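Local coordinates for protein AopB (Aeromonas hydrophila, PDB 3WXX) that probably inserts into host membranes as a type III secretion translocator, helping to build the translocon pore after its release from the chaperone AcrH, at residues I188-A191 and I192-A196. Sequence-based numbering, arbitrary orientation.
Sequences ILVA and IVSIA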
loop_
_atom_site.group_PDB
_atom_site.type_symbol
_atom_site.label_atom_id
_atom_site.label_comp_id
_atom_site.label_asym_id
_atom_site.label_seq_id
_atom_site.Cartn_x
_atom_site.Cartn_y
_atom_site.Cartn_z
ATOM N N ILE B 188 -10.547 5.437 -4.878
ATOM C CA ILE B 188 -10.876 5.941 -3.560
ATOM C C ILE B 188 -12.254 5.461 -3.228
ATOM O O ILE B 188 -12.458 4.774 -2.247
ATOM C CB ILE B 188 -10.868 7.459 -3.480
ATOM C CG1 ILE B 188 -9.468 8.021 -3.723
ATOM C CG2 ILE B 188 -11.416 7.906 -2.121
ATOM C CD1 ILE B 188 -9.427 9.546 -3.627
ATOM N N LEU B 189 -13.204 5.822 -4.082
ATOM C CA LEU B 189 -14.593 5.506 -3.855
ATOM C C LEU B 189 -14.801 4.033 -3.654
ATOM O O LEU B 189 -15.497 3.641 -2.721
ATOM C CB LEU B 189 -15.415 6.003 -5.016
ATOM C CG LEU B 189 -16.900 5.637 -5.069
ATOM C CD1 LEU B 189 -17.635 5.907 -3.763
ATOM C CD2 LEU B 189 -17.505 6.432 -6.219
ATOM N N VAL B 190 -14.177 3.194 -4.476
ATOM C CA VAL B 190 -14.373 1.730 -4.295
ATOM C C VAL B 190 -13.828 1.313 -2.900
ATOM O O VAL B 190 -14.507 0.589 -2.144
ATOM C CB VAL B 190 -13.842 0.828 -5.470
ATOM C CG1 VAL B 190 -13.738 1.578 -6.795
ATOM C CG2 VAL B 190 -12.492 0.213 -5.134
ATOM N N ALA B 191 -12.628 1.811 -2.560
ATOM C CA ALA B 191 -12.005 1.528 -1.250
ATOM C C ALA B 191 -12.919 1.874 -0.074
ATOM O O ALA B 191 -13.052 1.082 0.865
ATOM C CB ALA B 191 -10.669 2.261 -1.112
ATOM N N ILE B 192 -13.539 3.063 -0.127
ATOM C CA ILE B 192 -14.509 3.470 0.911
ATOM C C ILE B 192 -15.635 2.465 1.070
ATOM O O ILE B 192 -16.018 2.110 2.192
ATOM C CB ILE B 192 -15.140 4.847 0.648
ATOM C CG1 ILE B 192 -14.163 5.941 1.050
ATOM C CG2 ILE B 192 -16.341 5.048 1.529
ATOM C CD1 ILE B 192 -13.275 6.381 -0.067
ATOM N N VAL B 193 -16.169 2.017 -0.058
ATOM C CA VAL B 193 -17.245 1.057 -0.008
ATOM C C VAL B 193 -16.690 -0.206 0.629
ATOM O O VAL B 193 -17.252 -0.728 1.600
ATOM C CB VAL B 193 -17.817 0.773 -1.411
ATOM C CG1 VAL B 193 -18.851 -0.335 -1.351
ATOM C CG2 VAL B 193 -18.438 2.031 -2.004
ATOM N N SER B 194 -15.581 -0.693 0.074
ATOM C CA SER B 194 -14.943 -1.910 0.590
ATOM C C SER B 194 -14.751 -1.802 2.099
ATOM O O SER B 194 -14.971 -2.785 2.799
ATOM C CB SER B 194 -13.600 -2.168 -0.099
ATOM O OG SER B 194 -13.560 -1.566 -1.393
ATOM N N ILE B 195 -14.319 -0.631 2.606
ATOM C CA ILE B 195 -14.152 -0.467 4.067
ATOM C C ILE B 195 -15.505 -0.623 4.728
ATOM O O ILE B 195 -15.646 -1.378 5.686
ATOM C CB ILE B 195 -13.552 0.896 4.499
ATOM C CG1 ILE B 195 -12.112 1.111 4.005
ATOM C CG2 ILE B 195 -13.534 1.020 6.014
ATOM C CD1 ILE B 195 -11.076 0.212 4.642
ATOM N N ALA B 196 -16.507 0.060 4.169
ATOM C CA ALA B 196 -17.861 0.019 4.706
ATOM C C ALA B 196 -18.282 -1.411 4.875
ATOM O O ALA B 196 -18.694 -1.821 5.957
ATOM C CB ALA B 196 -18.828 0.733 3.795
#
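Successive turns of one alpha-helix meet between 188-191 and 192-196, where Val193 N, Ser194 N and Ile195 N donate to the carbonyl oxygens of Leu189, Val190 and Ala191, each four residues earlier. The Ser194 bond is the straightest of the three: N lies 2.8 Å from Val190 O, with an N-H...O angle of 178°. The same carbonyl receives a second hydrogen bond from the serine hydroxyl, although the modelled distance of 2.5 Å from OG to Val190 O is shorter than expected and probably imprecise, as is the unstaggered chi1 of -25°. N and OG of Ser194 thus both turn to the one oxygen. Folding the hydroxyl onto its own helix is a familiar way for serine to satisfy its polarity in an apolar, membrane-type helix, and this one lies within a predicted transmembrane segment.

Elsewhere on these turns, aliphatic groups touch each other or the carbonyl oxygens of the turn before. Leu189 CD1 approaches Val193 CG2 at 4.3 Å, a light touch. That CG2 is placed beside the backbone N by chi1 of 174°, and it also rests 3.4 Å from Leu189 O. The Ile188 and Ile192 side chains project in a similar direction, though the placing of their branches is doubtful. Ile195 lays CG1 against Ala191 O at 3.3 Å.

In the SseC-like region of this translocator fragment, helix 179-198 sits among three others: Ile188 and Ile192 face Val211 and Met208 of helix 201-217, Ala191 and Ile195 pack on Met148 of helix 126-151, and Val193 and Ser194 abut Ala39 of helix 24-42.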